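Lpg2148(MvcA) (Legionella pneumophila subsp. pneumophila str. Philadelphia 1, PDB 6K11) is a Legionella effector, probably a ubiquitin deamidase that also acts as a deubiquitinase to regulate the activity of the host ubiquitin-conjugating enzyme UBE2N. Local coordinates at residues A[8-20]-A[260-272]. Numbering follows the deposited sequence.
Sequences VHKKLKSMSQSYG and TLQDWFVSDKDEY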
loop_
_atom_site.group_PDB
_atom_site.type_symbol
_atom_site.label_atom_id
_atom_site.label_comp_id
_atom_site.label_asym_id
_atom_site.label_seq_id
_atom_site.Cartn_x
_atom_site.Cartn_y
_atom_site.Cartn_z
ATOM N N VAL A 8 25.886 -0.698 -0.906
ATOM C CA VAL A 8 24.558 -1.311 -0.959
ATOM C C VAL A 8 23.581 -0.394 -1.685
ATOM O O VAL A 8 22.822 -0.836 -2.555
ATOM C CB VAL A 8 24.062 -1.634 0.462
ATOM C CG1 VAL A 8 22.574 -2.036 0.458
ATOM C CG2 VAL A 8 24.919 -2.727 1.108
ATOM N N HIS A 9 23.571 0.895 -1.328
ATOM C CA HIS A 9 22.651 1.819 -1.992
ATOM C C HIS A 9 22.993 1.967 -3.472
ATOM O O HIS A 9 22.106 1.945 -4.336
ATOM C CB HIS A 9 22.666 3.188 -1.304
ATOM C CG HIS A 9 22.082 4.284 -2.149
ATOM N ND1 HIS A 9 20.719 4.447 -2.319
ATOM C CD2 HIS A 9 22.673 5.248 -2.899
ATOM C CE1 HIS A 9 20.500 5.468 -3.131
ATOM N NE2 HIS A 9 21.666 5.977 -3.488
ATOM N N LYS A 10 24.285 2.137 -3.786
ATOM C CA LYS A 10 24.679 2.352 -5.173
ATOM C C LYS A 10 24.292 1.160 -6.038
ATOM O O LYS A 10 23.818 1.325 -7.171
ATOM C CB LYS A 10 26.189 2.605 -5.239
ATOM C CG LYS A 10 26.778 2.686 -6.627
ATOM C CD LYS A 10 28.236 3.154 -6.515
ATOM C CE LYS A 10 28.860 3.436 -7.873
ATOM N NZ LYS A 10 30.340 3.620 -7.721
ATOM N N LYS A 11 24.483 -0.046 -5.521
ATOM C CA LYS A 11 24.233 -1.251 -6.302
ATOM C C LYS A 11 22.744 -1.529 -6.429
ATOM O O LYS A 11 22.274 -1.902 -7.507
ATOM C CB LYS A 11 24.958 -2.438 -5.660
ATOM C CG LYS A 11 24.540 -3.817 -6.128
ATOM C CD LYS A 11 25.671 -4.829 -5.855
ATOM C CE LYS A 11 25.480 -6.126 -6.654
ATOM N NZ LYS A 11 26.710 -6.647 -7.279
ATOM N N LEU A 12 21.992 -1.363 -5.335
ATOM C CA LEU A 12 20.550 -1.538 -5.410
ATOM C C LEU A 12 19.947 -0.567 -6.422
ATOM O O LEU A 12 19.117 -0.955 -7.268
ATOM C CB LEU A 12 19.928 -1.356 -4.017
ATOM C CG LEU A 12 18.396 -1.223 -4.021
ATOM C CD1 LEU A 12 17.747 -2.553 -4.380
ATOM C CD2 LEU A 12 17.838 -0.681 -2.701
ATOM N N LYS A 13 20.384 0.695 -6.380
ATOM C CA LYS A 13 19.852 1.684 -7.310
ATOM C C LYS A 13 20.249 1.357 -8.748
ATOM O O LYS A 13 19.408 1.371 -9.657
ATOM C CB LYS A 13 20.319 3.090 -6.921
ATOM C CG LYS A 13 20.010 4.143 -7.980
ATOM C CD LYS A 13 20.125 5.549 -7.429
ATOM C CE LYS A 13 19.728 6.578 -8.479
ATOM N NZ LYS A 13 19.685 7.948 -7.917
ATOM N N SER A 14 21.534 1.044 -8.975
ATOM C CA SER A 14 21.983 0.770 -10.337
ATOM C C SER A 14 21.271 -0.451 -10.922
ATOM O O SER A 14 20.837 -0.436 -12.085
ATOM C CB SER A 14 23.507 0.590 -10.350
ATOM O OG SER A 14 23.955 0.314 -11.665
ATOM N N MET A 15 21.107 -1.498 -10.120
ATOM C CA MET A 15 20.484 -2.736 -10.590
ATOM C C MET A 15 18.993 -2.554 -10.859
ATOM O O MET A 15 18.461 -3.082 -11.845
ATOM C CB MET A 15 20.689 -3.856 -9.556
ATOM C CG MET A 15 22.126 -4.469 -9.495
ATOM S SD MET A 15 22.253 -5.827 -8.287
ATOM C CE MET A 15 21.065 -6.975 -8.974
ATOM N N SER A 16 18.291 -1.855 -9.971
ATOM C CA SER A 16 16.870 -1.590 -10.211
ATOM C C SER A 16 16.656 -0.722 -11.456
ATOM O O SER A 16 15.742 -0.980 -12.253
ATOM C CB SER A 16 16.250 -0.947 -8.970
ATOM O OG SER A 16 14.887 -0.600 -9.238
ATOM N N GLN A 17 17.488 0.310 -11.648
ATOM C CA GLN A 17 17.395 1.122 -12.864
ATOM C C GLN A 17 17.486 0.262 -14.120
ATOM O O GLN A 17 16.768 0.501 -15.100
ATOM C CB GLN A 17 18.502 2.183 -12.916
ATOM C CG GLN A 17 18.370 3.344 -11.960
ATOM C CD GLN A 17 19.601 4.220 -11.971
ATOM O OE1 GLN A 17 20.694 3.776 -12.330
ATOM N NE2 GLN A 17 19.436 5.478 -11.580
ATOM N N SER A 18 18.394 -0.723 -14.120
ATOM C CA SER A 18 18.651 -1.506 -15.323
ATOM C C SER A 18 17.650 -2.645 -15.504
ATOM O O SER A 18 17.261 -2.934 -16.637
ATOM C CB SER A 18 20.089 -2.053 -15.300
ATOM O OG SER A 18 21.026 -1.001 -15.540
ATOM N N TYR A 19 17.202 -3.301 -14.418
ATOM C CA TYR A 19 16.586 -4.616 -14.553
ATOM C C TYR A 19 15.136 -4.724 -14.108
ATOM O O TYR A 19 14.540 -5.793 -14.305
ATOM C CB TYR A 19 17.404 -5.666 -13.784
ATOM C CG TYR A 19 18.835 -5.758 -14.257
ATOM C CD1 TYR A 19 19.133 -6.030 -15.588
ATOM C CD2 TYR A 19 19.894 -5.576 -13.365
ATOM C CE1 TYR A 19 20.455 -6.115 -16.027
ATOM C CE2 TYR A 19 21.206 -5.647 -13.793
ATOM C CZ TYR A 19 21.486 -5.929 -15.108
ATOM O OH TYR A 19 22.805 -6.024 -15.495
ATOM N N GLY A 20 14.556 -3.677 -13.509
ATOM C CA GLY A 20 13.146 -3.654 -13.147
ATOM C C GLY A 20 12.581 -4.893 -12.468
ATOM O O GLY A 20 12.998 -5.262 -11.360
ATOM N N THR A 260 7.021 2.621 -10.927
ATOM C CA THR A 260 7.665 1.498 -10.261
ATOM C C THR A 260 8.910 1.961 -9.509
ATOM O O THR A 260 9.357 3.101 -9.630
ATOM C CB THR A 260 8.072 0.421 -11.272
ATOM O OG1 THR A 260 9.057 0.974 -12.152
ATOM C CG2 THR A 260 6.850 -0.016 -12.121
ATOM N N LEU A 261 9.495 1.037 -8.744
ATOM C CA LEU A 261 10.753 1.343 -8.072
ATOM C C LEU A 261 11.843 1.662 -9.088
ATOM O O LEU A 261 12.661 2.572 -8.880
ATOM C CB LEU A 261 11.153 0.169 -7.177
ATOM C CG LEU A 261 12.453 0.310 -6.376
ATOM C CD1 LEU A 261 12.388 1.533 -5.477
ATOM C CD2 LEU A 261 12.715 -0.964 -5.568
ATOM N N GLN A 262 11.847 0.944 -10.215
ATOM C CA GLN A 262 12.804 1.238 -11.281
ATOM C C GLN A 262 12.647 2.675 -11.784
ATOM O O GLN A 262 13.636 3.409 -11.907
ATOM C CB GLN A 262 12.622 0.240 -12.425
ATOM C CG GLN A 262 13.274 0.683 -13.729
ATOM C CD GLN A 262 13.109 -0.345 -14.825
ATOM O OE1 GLN A 262 12.011 -0.861 -15.054
ATOM N NE2 GLN A 262 14.204 -0.662 -15.501
ATOM N N ASP A 263 11.400 3.085 -12.077
ATOM C CA ASP A 263 11.106 4.460 -12.484
ATOM C C ASP A 263 11.621 5.449 -11.450
ATOM O O ASP A 263 12.215 6.480 -11.791
ATOM C CB ASP A 263 9.586 4.691 -12.653
ATOM C CG ASP A 263 8.956 3.918 -13.812
ATOM O OD1 ASP A 263 9.618 3.645 -14.833
ATOM O OD2 ASP A 263 7.744 3.593 -13.694
ATOM N N TRP A 264 11.360 5.157 -10.176
ATOM C CA TRP A 264 11.785 6.026 -9.083
ATOM C C TRP A 264 13.287 6.262 -9.128
ATOM O O TRP A 264 13.753 7.410 -9.120
ATOM C CB TRP A 264 11.364 5.386 -7.757
ATOM C CG TRP A 264 11.709 6.156 -6.517
ATOM C CD1 TRP A 264 12.787 5.956 -5.681
ATOM C CD2 TRP A 264 10.953 7.226 -5.947
ATOM N NE1 TRP A 264 12.734 6.834 -4.624
ATOM C CE2 TRP A 264 11.623 7.633 -4.769
ATOM C CE3 TRP A 264 9.770 7.888 -6.325
ATOM C CZ2 TRP A 264 11.145 8.667 -3.954
ATOM C CZ3 TRP A 264 9.284 8.908 -5.514
ATOM C CH2 TRP A 264 9.975 9.288 -4.334
ATOM N N PHE A 265 14.065 5.179 -9.217
ATOM C CA PHE A 265 15.518 5.308 -9.271
ATOM C C PHE A 265 15.988 5.960 -10.571
ATOM O O PHE A 265 16.940 6.749 -10.562
ATOM C CB PHE A 265 16.159 3.925 -9.105
ATOM C CG PHE A 265 16.248 3.439 -7.671
ATOM C CD1 PHE A 265 16.789 4.237 -6.675
ATOM C CD2 PHE A 265 15.824 2.172 -7.340
ATOM C CE1 PHE A 265 16.885 3.768 -5.369
ATOM C CE2 PHE A 265 15.935 1.685 -6.048
ATOM C CZ PHE A 265 16.473 2.482 -5.059
ATOM N N VAL A 266 15.362 5.629 -11.708
ATOM C CA VAL A 266 15.759 6.276 -12.964
ATOM C C VAL A 266 15.561 7.794 -12.874
ATOM O O VAL A 266 16.353 8.573 -13.429
ATOM C CB VAL A 266 14.978 5.667 -14.157
ATOM C CG1 VAL A 266 15.190 6.472 -15.426
ATOM C CG2 VAL A 266 15.393 4.194 -14.397
ATOM N N SER A 267 14.527 8.243 -12.156
ATOM C CA SER A 267 14.258 9.673 -12.032
ATOM C C SER A 267 15.136 10.365 -10.996
ATOM O O SER A 267 15.086 11.595 -10.912
ATOM C CB SER A 267 12.788 9.914 -11.658
ATOM O OG SER A 267 12.568 9.619 -10.281
ATOM N N ASP A 268 15.904 9.615 -10.193
ATOM C CA ASP A 268 16.776 10.191 -9.158
ATOM C C ASP A 268 15.983 11.004 -8.133
ATOM O O ASP A 268 16.517 11.925 -7.498
ATOM C CB ASP A 268 17.892 11.073 -9.753
ATOM C CG ASP A 268 18.789 10.333 -10.733
ATOM O OD1 ASP A 268 19.328 9.270 -10.368
ATOM O OD2 ASP A 268 18.955 10.826 -11.874
ATOM N N LYS A 269 14.696 10.694 -7.952
ATOM C CA LYS A 269 13.966 11.393 -6.901
ATOM C C LYS A 269 14.467 10.994 -5.525
ATOM O O LYS A 269 14.293 11.760 -4.573
ATOM C CB LYS A 269 12.455 11.139 -7.008
ATOM C CG LYS A 269 11.649 12.011 -6.057
ATOM C CD LYS A 269 10.238 12.238 -6.526
ATOM C CE LYS A 269 9.421 12.869 -5.405
ATOM N NZ LYS A 269 8.045 13.233 -5.867
ATOM N N ASP A 270 15.107 9.828 -5.398
ATOM C CA ASP A 270 15.752 9.484 -4.135
ATOM C C ASP A 270 16.846 10.492 -3.787
ATOM O O ASP A 270 16.938 10.955 -2.642
ATOM C CB ASP A 270 16.310 8.048 -4.194
ATOM C CG ASP A 270 17.460 7.875 -5.205
ATOM O OD1 ASP A 270 17.346 8.320 -6.370
ATOM O OD2 ASP A 270 18.480 7.254 -4.833
ATOM N N GLU A 271 17.682 10.852 -4.771
ATOM C CA GLU A 271 18.774 11.795 -4.524
ATOM C C GLU A 271 18.236 13.203 -4.330
ATOM O O GLU A 271 18.733 13.954 -3.480
ATOM C CB GLU A 271 19.779 11.766 -5.683
ATOM C CG GLU A 271 20.541 10.449 -5.798
ATOM C CD GLU A 271 21.696 10.512 -6.797
ATOM O OE1 GLU A 271 22.086 9.435 -7.313
ATOM O OE2 GLU A 271 22.202 11.628 -7.067
ATOM N N TYR A 272 17.227 13.578 -5.122
ATOM C CA TYR A 272 16.584 14.876 -4.957
ATOM C C TYR A 272 16.102 15.074 -3.524
ATOM O O TYR A 272 16.403 16.093 -2.887
ATOM C CB TYR A 272 15.420 15.016 -5.935
ATOM C CG TYR A 272 14.783 16.391 -5.875
ATOM C CD1 TYR A 272 15.395 17.494 -6.479
ATOM C CD2 TYR A 272 13.581 16.593 -5.199
ATOM C CE1 TYR A 272 14.827 18.755 -6.415
ATOM C CE2 TYR A 272 13.007 17.860 -5.123
ATOM C CZ TYR A 272 13.630 18.928 -5.735
ATOM O OH TYR A 272 13.046 20.168 -5.658
HETATM O O HOH W 1 20.989 8.121 -12.113
HETATM O O HOH W 2 15.172 -2.378 -18.179
#
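Helix 8-19 crosses helix 261-266 at -116° with 7.9 Å between the axes, and the CA atoms of Q17 and Q262 are the closest pair across the two segments. F265 is the knob at this crossing, set among L12, K13, S16 and Q17. K13 CA stands over the centre of its ring, 3.8 Å from the centroid and 3° off the normal, a CH-pi contact, while S16 OG meets the ring edge in plane. Beyond CG the K13 chain is extended, which carries its ammonium past the ring into three acidic groups. K13 NZ lies 2.8 Å from D268 OD1, on the anti lone pair, and 2.8 Å from D270 OD1, on the syn one; E271 OE1 is approached from above its carboxylate plane. Three carboxylates around one amine should favour its charged state. D270 OD2 also lies at the edge of the H9 ring, 3.2 Å from CE1, whereas H9 ND1 hydrogen-bonds to Y252 of strand 250-252.

Two glutamine amides exchange bonds with the opposing backbones. Q17 NE2 donates to F265 O at 3.0 Å, nearly straight at 168°; D268 N reaches that oxygen from the opposite face of the carbonyl plane. A water joins Q17 NE2 to D268 OD1. In return, Q262 NE2 donates to Q17 O at 2.8 Å; Q17 O lies in the plane of the Q262 amide, although the N-H arrives from above the carbonyl plane of Q17. The arrangement is a knob-into-hole helix crossing bordered by a salt-bridge network, whose acids are the Schellman residue D268 and, from the helix that follows, D270 and E271, and it joins the N-terminal helix to the helical pair after strand 250-252.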